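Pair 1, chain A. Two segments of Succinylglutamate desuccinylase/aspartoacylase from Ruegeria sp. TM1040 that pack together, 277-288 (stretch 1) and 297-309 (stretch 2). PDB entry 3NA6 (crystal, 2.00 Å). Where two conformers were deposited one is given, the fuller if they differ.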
# COMPACT_ATOMS: atom_id res chain seq x y z
N PRO A 277 -23.49 33.02 15.06
CA PRO A 277 -24.50 33.49 14.10
C PRO A 277 -23.95 33.93 12.73
O PRO A 277 -22.80 34.35 12.61
CB PRO A 277 -25.16 34.68 14.82
CG PRO A 277 -24.14 35.17 15.76
CD PRO A 277 -23.20 34.03 16.09
N VAL A 278 -24.78 33.81 11.70
CA VAL A 278 -24.51 34.38 10.39
C VAL A 278 -25.80 34.95 9.81
O VAL A 278 -26.89 34.44 10.08
CB VAL A 278 -23.96 33.33 9.38
CG1 VAL A 278 -22.68 32.70 9.90
CG2 VAL A 278 -25.02 32.26 9.09
N GLN A 279 -25.67 36.02 9.05
CA GLN A 279 -26.81 36.60 8.33
C GLN A 279 -26.80 36.10 6.90
O GLN A 279 -25.72 35.77 6.34
CB GLN A 279 -26.71 38.13 8.31
CG GLN A 279 -26.80 38.76 9.69
CD GLN A 279 -28.16 38.55 10.32
OE1 GLN A 279 -28.30 37.81 11.31
NE2 GLN A 279 -29.19 39.18 9.74
N GLU A 280 -27.98 36.06 6.29
CA GLU A 280 -28.11 35.67 4.89
C GLU A 280 -27.12 36.45 4.03
O GLU A 280 -26.99 37.63 4.18
CB GLU A 280 -29.54 35.92 4.39
CG GLU A 280 -29.80 35.46 2.97
CD GLU A 280 -31.13 35.94 2.44
OE1 GLU A 280 -31.29 37.16 2.24
OE2 GLU A 280 -32.02 35.11 2.23
N GLY A 281 -26.38 35.77 3.16
CA GLY A 281 -25.37 36.44 2.32
C GLY A 281 -24.01 36.66 2.96
O GLY A 281 -23.07 37.01 2.27
N ASP A 282 -23.89 36.49 4.28
CA ASP A 282 -22.57 36.51 4.92
C ASP A 282 -21.68 35.37 4.39
O ASP A 282 -22.15 34.26 4.09
CB ASP A 282 -22.68 36.33 6.44
CG ASP A 282 -23.15 37.58 7.18
OD1 ASP A 282 -23.36 38.65 6.55
OD2 ASP A 282 -23.29 37.49 8.43
N LEU A 283 -20.39 35.65 4.33
CA LEU A 283 -19.37 34.68 3.98
C LEU A 283 -19.31 33.63 5.08
O LEU A 283 -19.18 33.97 6.24
CB LEU A 283 -18.05 35.41 3.85
CG LEU A 283 -16.89 34.82 3.08
CD1 LEU A 283 -17.26 34.43 1.66
CD2 LEU A 283 -15.79 35.88 3.10
N VAL A 284 -19.47 32.36 4.71
CA VAL A 284 -19.35 31.24 5.65
C VAL A 284 -17.98 30.55 5.53
O VAL A 284 -17.40 30.09 6.54
CB VAL A 284 -20.46 30.23 5.39
CG1 VAL A 284 -20.26 28.95 6.17
CG2 VAL A 284 -21.78 30.89 5.74
N ALA A 285 -17.47 30.47 4.31
CA ALA A 285 -16.18 29.82 4.06
C ALA A 285 -15.54 30.32 2.79
O ALA A 285 -16.24 30.81 1.86
CB ALA A 285 -16.36 28.32 3.99
N ARG A 286 -14.21 30.20 2.73
CA ARG A 286 -13.47 30.43 1.49
C ARG A 286 -12.52 29.28 1.23
O ARG A 286 -11.87 28.78 2.17
CB ARG A 286 -12.69 31.74 1.54
CG ARG A 286 -13.56 32.96 1.80
CD ARG A 286 -12.80 34.26 1.64
NE ARG A 286 -11.80 34.45 2.69
CZ ARG A 286 -11.02 35.51 2.77
NH1 ARG A 286 -11.12 36.48 1.86
NH2 ARG A 286 -10.11 35.59 3.74
N VAL A 287 -12.45 28.85 -0.03
CA VAL A 287 -11.49 27.85 -0.47
C VAL A 287 -10.33 28.48 -1.28
O VAL A 287 -10.56 29.13 -2.36
CB VAL A 287 -12.18 26.72 -1.27
CG1 VAL A 287 -11.15 25.60 -1.56
CG2 VAL A 287 -13.33 26.12 -0.45
N TRP A 288 -9.12 28.34 -0.74
CA TRP A 288 -7.91 28.93 -1.34
C TRP A 288 -7.22 27.85 -2.17
O TRP A 288 -7.31 26.67 -1.87
CB TRP A 288 -6.94 29.44 -0.27
CG TRP A 288 -7.44 30.57 0.55
CD1 TRP A 288 -8.17 30.50 1.72
CD2 TRP A 288 -7.29 31.96 0.26
NE1 TRP A 288 -8.45 31.77 2.17
CE2 TRP A 288 -7.96 32.68 1.28
CE3 TRP A 288 -6.66 32.67 -0.76
CZ2 TRP A 288 -7.99 34.09 1.31
CZ3 TRP A 288 -6.73 34.05 -0.76
CH2 TRP A 288 -7.37 34.74 0.28
N PRO A 297 -9.83 33.64 -3.82
CA PRO A 297 -10.41 32.41 -3.25
C PRO A 297 -11.84 32.21 -3.73
O PRO A 297 -12.43 33.15 -4.21
CB PRO A 297 -10.41 32.70 -1.75
CG PRO A 297 -10.48 34.19 -1.62
CD PRO A 297 -9.87 34.78 -2.87
N VAL A 298 -12.39 31.00 -3.63
CA VAL A 298 -13.80 30.76 -3.95
C VAL A 298 -14.55 30.95 -2.67
O VAL A 298 -14.12 30.47 -1.63
CB VAL A 298 -14.04 29.34 -4.50
CG1 VAL A 298 -15.52 29.09 -4.79
CG2 VAL A 298 -13.21 29.11 -5.78
N GLU A 299 -15.69 31.62 -2.74
CA GLU A 299 -16.45 31.98 -1.54
C GLU A 299 -17.76 31.24 -1.44
O GLU A 299 -18.42 31.02 -2.44
CB GLU A 299 -16.74 33.49 -1.58
CG GLU A 299 -15.51 34.35 -1.59
CD GLU A 299 -15.79 35.84 -1.43
OE1 GLU A 299 -16.83 36.32 -1.93
OE2 GLU A 299 -14.95 36.52 -0.81
N TYR A 300 -18.13 30.84 -0.22
CA TYR A 300 -19.39 30.19 0.04
C TYR A 300 -20.15 31.07 1.05
O TYR A 300 -19.64 31.39 2.13
CB TYR A 300 -19.17 28.72 0.47
CG TYR A 300 -18.60 27.92 -0.70
CD1 TYR A 300 -19.45 27.44 -1.71
CD2 TYR A 300 -17.23 27.71 -0.86
CE1 TYR A 300 -18.95 26.74 -2.81
CE2 TYR A 300 -16.71 26.99 -1.98
CZ TYR A 300 -17.58 26.54 -2.96
OH TYR A 300 -17.13 25.82 -4.07
N ARG A 301 -21.35 31.50 0.64
CA ARG A 301 -22.16 32.46 1.41
C ARG A 301 -23.42 31.83 2.00
O ARG A 301 -23.92 30.83 1.47
CB ARG A 301 -22.51 33.66 0.53
CG ARG A 301 -21.31 34.52 0.29
CD ARG A 301 -21.59 35.78 -0.49
NE ARG A 301 -20.31 36.46 -0.68
CZ ARG A 301 -19.77 37.29 0.21
NH1 ARG A 301 -20.41 37.61 1.33
NH2 ARG A 301 -18.59 37.82 -0.05
N ALA A 302 -23.89 32.36 3.12
CA ALA A 302 -25.06 31.80 3.79
C ALA A 302 -26.31 32.11 2.96
O ALA A 302 -26.50 33.25 2.50
CB ALA A 302 -25.20 32.32 5.20
N ARG A 303 -27.11 31.08 2.73
CA ARG A 303 -28.35 31.19 1.95
C ARG A 303 -29.49 31.76 2.81
O ARG A 303 -30.48 32.24 2.28
CB ARG A 303 -28.74 29.81 1.38
CG ARG A 303 -29.40 28.85 2.39
CD ARG A 303 -29.23 27.37 2.01
NE ARG A 303 -29.71 26.46 3.06
CZ ARG A 303 -31.00 26.20 3.32
NH1 ARG A 303 -31.97 26.78 2.63
NH2 ARG A 303 -31.32 25.36 4.30
N ARG A 304 -29.32 31.71 4.12
CA ARG A 304 -30.27 32.29 5.08
C ARG A 304 -29.59 32.57 6.42
O ARG A 304 -28.48 32.10 6.68
CB ARG A 304 -31.38 31.29 5.32
CG ARG A 304 -30.85 30.02 5.97
CD ARG A 304 -31.92 28.99 6.09
NE ARG A 304 -31.44 27.84 6.83
CZ ARG A 304 -32.22 27.03 7.54
NH1 ARG A 304 -33.54 27.22 7.62
NH2 ARG A 304 -31.67 26.01 8.20
N SER A 305 -30.28 33.29 7.29
CA SER A 305 -29.72 33.62 8.58
C SER A 305 -29.79 32.44 9.54
O SER A 305 -30.67 31.59 9.45
CB SER A 305 -30.44 34.82 9.17
OG SER A 305 -30.30 35.94 8.30
N GLY A 306 -28.85 32.38 10.46
CA GLY A 306 -28.84 31.30 11.43
C GLY A 306 -27.57 31.24 12.23
O GLY A 306 -26.91 32.27 12.48
N VAL A 307 -27.25 30.01 12.66
CA VAL A 307 -26.00 29.69 13.36
C VAL A 307 -25.33 28.50 12.67
O VAL A 307 -25.98 27.67 12.06
CB VAL A 307 -26.24 29.38 14.85
CG1 VAL A 307 -26.89 30.62 15.58
CG2 VAL A 307 -27.13 28.14 15.03
N LEU A 308 -24.00 28.42 12.75
CA LEU A 308 -23.28 27.33 12.14
C LEU A 308 -23.43 26.09 13.00
O LEU A 308 -23.06 26.09 14.20
CB LEU A 308 -21.82 27.72 12.00
CG LEU A 308 -20.94 26.69 11.35
CD1 LEU A 308 -21.14 26.70 9.83
CD2 LEU A 308 -19.49 26.94 11.76
N ILE A 309 -24.00 25.04 12.41
CA ILE A 309 -24.26 23.84 13.17
C ILE A 309 -23.36 22.67 12.76
O ILE A 309 -23.21 21.72 13.52
CB ILE A 309 -25.78 23.44 13.17
CG1 ILE A 309 -26.26 23.07 11.78
CG2 ILE A 309 -26.65 24.54 13.79
CD1 ILE A 309 -27.67 22.45 11.78

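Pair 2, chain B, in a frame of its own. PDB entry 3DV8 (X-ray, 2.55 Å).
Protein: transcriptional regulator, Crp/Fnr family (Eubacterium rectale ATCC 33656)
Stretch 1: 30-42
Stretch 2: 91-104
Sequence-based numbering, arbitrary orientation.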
# COMPACT_ATOMS: atom_id res chain seq x y z
N HIS B 30 -1.54 18.77 -22.82
CA HIS B 30 -0.55 19.56 -22.08
C HIS B 30 -1.30 20.02 -20.82
O HIS B 30 -2.35 20.66 -20.93
CB HIS B 30 -0.03 20.76 -22.89
CG HIS B 30 0.95 21.62 -22.13
ND1 HIS B 30 2.25 21.23 -21.87
CD2 HIS B 30 0.82 22.85 -21.57
CE1 HIS B 30 2.87 22.17 -21.18
NE2 HIS B 30 2.02 23.17 -21.00
N VAL B 31 -0.76 19.68 -19.65
CA VAL B 31 -1.37 19.98 -18.35
C VAL B 31 -0.47 20.97 -17.61
O VAL B 31 0.70 20.68 -17.39
CB VAL B 31 -1.51 18.68 -17.50
CG1 VAL B 31 -2.26 18.94 -16.22
CG2 VAL B 31 -2.22 17.60 -18.30
N LYS B 32 -1.00 22.14 -17.23
CA LYS B 32 -0.22 23.14 -16.47
C LYS B 32 -0.09 22.71 -15.01
O LYS B 32 -0.95 21.96 -14.50
CB LYS B 32 -0.82 24.55 -16.58
CG LYS B 32 -0.77 25.13 -17.99
CD LYS B 32 -1.10 26.61 -18.04
CE LYS B 32 -1.07 27.13 -19.48
NZ LYS B 32 -1.11 28.62 -19.57
N LYS B 33 0.97 23.19 -14.34
CA LYS B 33 1.23 22.82 -12.95
C LYS B 33 0.13 23.32 -12.02
O LYS B 33 -0.33 24.44 -12.19
CB LYS B 33 2.61 23.28 -12.45
CG LYS B 33 2.83 24.75 -12.17
CD LYS B 33 4.26 25.00 -11.67
CE LYS B 33 4.46 24.62 -10.22
NZ LYS B 33 5.92 24.50 -9.93
N GLY B 34 -0.26 22.49 -11.06
CA GLY B 34 -1.35 22.79 -10.15
C GLY B 34 -2.69 22.22 -10.59
O GLY B 34 -3.66 22.31 -9.83
N THR B 35 -2.77 21.65 -11.81
CA THR B 35 -4.01 21.05 -12.31
C THR B 35 -4.18 19.65 -11.71
O THR B 35 -3.24 18.84 -11.75
CB THR B 35 -4.04 20.89 -13.85
OG1 THR B 35 -3.75 22.14 -14.49
CG2 THR B 35 -5.41 20.39 -14.33
N ILE B 36 -5.37 19.39 -11.17
CA ILE B 36 -5.76 18.07 -10.68
C ILE B 36 -6.28 17.36 -11.96
O ILE B 36 -7.19 17.87 -12.62
CB ILE B 36 -6.84 18.17 -9.56
CG1 ILE B 36 -6.27 18.98 -8.38
CG2 ILE B 36 -7.31 16.78 -9.12
CD1 ILE B 36 -7.18 19.09 -7.16
N ILE B 37 -5.65 16.25 -12.33
CA ILE B 37 -6.01 15.46 -13.53
C ILE B 37 -6.91 14.26 -13.18
O ILE B 37 -7.64 13.76 -14.03
CB ILE B 37 -4.76 15.05 -14.37
CG1 ILE B 37 -3.89 14.01 -13.67
CG2 ILE B 37 -3.93 16.30 -14.72
CD1 ILE B 37 -2.49 13.90 -14.25
N HIS B 38 -6.83 13.80 -11.93
CA HIS B 38 -7.70 12.75 -11.39
C HIS B 38 -8.06 13.10 -9.92
O HIS B 38 -7.17 13.44 -9.14
CB HIS B 38 -7.04 11.40 -11.47
CG HIS B 38 -7.91 10.29 -10.99
ND1 HIS B 38 -7.73 9.66 -9.78
CD2 HIS B 38 -9.03 9.74 -11.53
CE1 HIS B 38 -8.66 8.75 -9.61
NE2 HIS B 38 -9.47 8.78 -10.65
N ASN B 39 -9.35 13.02 -9.58
CA ASN B 39 -9.84 13.37 -8.24
C ASN B 39 -10.78 12.30 -7.72
O ASN B 39 -12.00 12.48 -7.69
CB ASN B 39 -10.52 14.77 -8.30
CG ASN B 39 -10.90 15.33 -6.93
OD1 ASN B 39 -10.24 15.06 -5.91
ND2 ASN B 39 -11.95 16.13 -6.90
N GLY B 40 -10.19 11.17 -7.33
CA GLY B 40 -10.91 10.02 -6.78
C GLY B 40 -11.97 9.46 -7.70
O GLY B 40 -11.76 9.40 -8.92
N ASN B 41 -13.13 9.11 -7.13
CA ASN B 41 -14.28 8.56 -7.87
C ASN B 41 -14.98 9.53 -8.83
O ASN B 41 -15.81 9.10 -9.62
CB ASN B 41 -15.34 8.00 -6.90
CG ASN B 41 -14.83 6.83 -6.06
OD1 ASN B 41 -13.87 6.15 -6.42
ND2 ASN B 41 -15.50 6.58 -4.94
N MSE B 42 -14.65 10.83 -8.76
CA MSE B 42 -15.21 11.85 -9.67
C MSE B 42 -14.80 11.59 -11.13
O MSE B 42 -15.62 11.73 -12.03
CB MSE B 42 -14.75 13.27 -9.29
CG MSE B 42 -15.01 13.75 -7.85
SE MSE B 42 -16.87 13.63 -7.27
CE MSE B 42 -17.03 11.68 -6.79
N PHE B 91 -10.13 2.31 -2.89
CA PHE B 91 -9.56 3.52 -2.30
C PHE B 91 -9.45 4.57 -3.39
O PHE B 91 -9.27 4.24 -4.57
CB PHE B 91 -8.18 3.27 -1.66
CG PHE B 91 -7.11 2.82 -2.63
CD1 PHE B 91 -7.04 1.49 -3.04
CD2 PHE B 91 -6.16 3.72 -3.11
CE1 PHE B 91 -6.04 1.05 -3.94
CE2 PHE B 91 -5.14 3.30 -4.01
CZ PHE B 91 -5.08 1.96 -4.42
N GLU B 92 -9.57 5.83 -2.99
CA GLU B 92 -9.46 6.94 -3.92
C GLU B 92 -8.18 7.75 -3.67
O GLU B 92 -7.68 7.83 -2.55
CB GLU B 92 -10.76 7.77 -4.02
CG GLU B 92 -11.63 7.85 -2.79
CD GLU B 92 -12.90 8.67 -2.99
OE1 GLU B 92 -13.23 9.06 -4.13
OE2 GLU B 92 -13.57 8.91 -1.96
N VAL B 93 -7.62 8.26 -4.77
CA VAL B 93 -6.40 9.06 -4.77
C VAL B 93 -6.62 10.29 -5.64
O VAL B 93 -7.47 10.28 -6.54
CB VAL B 93 -5.18 8.24 -5.31
CG1 VAL B 93 -4.93 7.00 -4.46
CG2 VAL B 93 -5.36 7.86 -6.79
N THR B 94 -5.86 11.35 -5.35
CA THR B 94 -5.86 12.58 -6.14
C THR B 94 -4.51 12.64 -6.86
O THR B 94 -3.46 12.41 -6.24
CB THR B 94 -6.14 13.82 -5.27
OG1 THR B 94 -7.43 13.67 -4.66
CG2 THR B 94 -6.13 15.11 -6.11
N ILE B 95 -4.55 12.89 -8.17
CA ILE B 95 -3.35 13.00 -9.01
C ILE B 95 -3.34 14.40 -9.62
O ILE B 95 -4.36 14.83 -10.18
CB ILE B 95 -3.30 11.93 -10.14
CG1 ILE B 95 -3.58 10.52 -9.58
CG2 ILE B 95 -1.93 11.97 -10.82
CD1 ILE B 95 -3.78 9.46 -10.64
N GLU B 96 -2.21 15.10 -9.48
CA GLU B 96 -2.06 16.46 -10.01
C GLU B 96 -0.67 16.70 -10.60
O GLU B 96 0.28 16.02 -10.22
CB GLU B 96 -2.36 17.48 -8.91
CG GLU B 96 -1.31 17.54 -7.80
CD GLU B 96 -1.65 18.51 -6.68
OE1 GLU B 96 -2.82 18.92 -6.53
OE2 GLU B 96 -0.71 18.85 -5.93
N ALA B 97 -0.58 17.69 -11.49
CA ALA B 97 0.69 18.07 -12.14
C ALA B 97 1.51 19.00 -11.23
O ALA B 97 1.06 20.10 -10.89
CB ALA B 97 0.41 18.77 -13.49
N GLU B 98 2.70 18.55 -10.83
CA GLU B 98 3.64 19.39 -10.04
C GLU B 98 4.46 20.36 -10.89
O GLU B 98 4.97 21.34 -10.37
CB GLU B 98 4.58 18.54 -9.20
CG GLU B 98 3.93 17.97 -7.99
CD GLU B 98 4.93 17.29 -7.11
OE1 GLU B 98 5.61 16.34 -7.58
OE2 GLU B 98 5.01 17.70 -5.93
N LYS B 99 4.64 20.01 -12.16
CA LYS B 99 5.27 20.86 -13.17
C LYS B 99 4.38 20.72 -14.39
O LYS B 99 3.51 19.83 -14.42
CB LYS B 99 6.68 20.38 -13.47
CG LYS B 99 7.63 20.51 -12.27
CD LYS B 99 9.04 20.10 -12.66
CE LYS B 99 10.05 20.43 -11.58
NZ LYS B 99 9.85 19.60 -10.40
N ASP B 100 4.56 21.61 -15.38
CA ASP B 100 3.80 21.53 -16.64
C ASP B 100 4.12 20.19 -17.27
O ASP B 100 5.30 19.88 -17.44
CB ASP B 100 4.18 22.65 -17.62
CG ASP B 100 3.67 24.02 -17.19
OD1 ASP B 100 3.05 24.15 -16.11
OD2 ASP B 100 3.91 24.97 -17.95
N THR B 101 3.10 19.41 -17.60
CA THR B 101 3.29 18.05 -18.09
C THR B 101 2.59 17.73 -19.41
O THR B 101 1.43 18.09 -19.61
CB THR B 101 2.84 17.04 -17.01
OG1 THR B 101 3.49 17.37 -15.77
CG2 THR B 101 3.20 15.61 -17.40
N ASP B 102 3.33 17.06 -20.30
CA ASP B 102 2.81 16.56 -21.58
C ASP B 102 2.49 15.08 -21.38
O ASP B 102 3.39 14.29 -21.11
CB ASP B 102 3.85 16.73 -22.70
CG ASP B 102 4.10 18.17 -23.04
OD1 ASP B 102 3.11 18.91 -23.22
OD2 ASP B 102 5.28 18.54 -23.18
N LEU B 103 1.20 14.75 -21.51
CA LEU B 103 0.68 13.39 -21.32
C LEU B 103 0.01 12.86 -22.58
O LEU B 103 -0.42 13.62 -23.45
CB LEU B 103 -0.42 13.37 -20.24
CG LEU B 103 -0.21 13.75 -18.78
CD1 LEU B 103 0.21 15.19 -18.63
CD2 LEU B 103 -1.52 13.54 -18.04
N TRP B 104 -0.04 11.53 -22.65
CA TRP B 104 -0.88 10.79 -23.58
C TRP B 104 -1.85 10.06 -22.66
O TRP B 104 -1.44 9.59 -21.58
CB TRP B 104 -0.11 9.75 -24.38
CG TRP B 104 0.73 10.28 -25.45
CD1 TRP B 104 0.31 10.88 -26.59
CD2 TRP B 104 2.15 10.21 -25.52
NE1 TRP B 104 1.38 11.21 -27.37
CE2 TRP B 104 2.53 10.81 -26.74
CE3 TRP B 104 3.15 9.70 -24.67
CZ2 TRP B 104 3.88 10.92 -27.14
CZ3 TRP B 104 4.49 9.82 -25.07
CH2 TRP B 104 4.84 10.42 -26.29
O HOH W 1 2.21 25.86 -20.05

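A backbone motif can recur in detail in two proteins while the side chains that fill it differ, and pairs 1 and 2 illustrate the point. Their 14 central residues superpose with an RMSD of 0.9 Å. In both, two antiparallel segments are interrupted by a type II turn in the first stretch (Gln A279 to Asp A282; Lys B32 to Thr B35) and by a one-residue bulge just beyond it.

The backbone bonds at the turn are repeated. Gly A281 N donates to Ala A302 O (2.6 Å) and Ala A302 N to Asp A282 O (2.8 Å); correspondingly, Gly B34 N donates to Ala B97 O (2.7 Å) and Ala B97 N to Thr B35 O (2.9 Å). Both glycines have positive phi, and a CB there would be jammed against the preceding carbonyl. At the bulge a single carbonyl serves two amides: Tyr A300 O accepts from Val A284 N (2.8 Å) and Ala A285 N (3.2 Å), Ile B95 O from Ile B37 N (2.9 Å) and His B38 N (3.2 Å).

Inside this frame, the matched alanines Ala A302 and Ala B97 both point toward the other stretch. Their small side chains meet the matched valines, with Val A278 CG2 3.9 Å from Ala A302 CB and Val B31 CG1 3.8 Å from Ala B97 CB. The next inward position varies. Val A284 lays CG2 3.7 Å from Ala A302 CB and reaches Leu A308 more loosely, CG1 to CD1 at 4.4 Å. Its counterpart Ile B37 sends CD1 to 3.9 Å from Leu B103 CD2 and 4.0 Å from Ile B95 CG2. Leu B103, the match of Leu A308, also packs tightly on the valine, its CD1 lying 3.4 Å from Val B31 CG2.

Beyond the bulge, bulk is exchanged across the strands. Pair 1 sets small Ala A285 beside the large ring of Tyr A300, whose CE2 meets Val A287 CG2 at 3.8 Å. Pair 2 puts the ring on the first stretch, as His B38, opposite the smaller Ile B95, with His B38 CB 3.9 Å from Ile B95 CD1.

One polar position keeps its task with a different group. Ser A305 OG accepts from Glu A280 N (3.1 Å), and Asp B100 OD1 accepts from Lys B33 N (2.9 Å), so hydroxyl and carboxylate alike satisfy an amide of the turn. The principle is that the same backbone bonds can recur in a shared frame while neighbouring side chains share its volume differently.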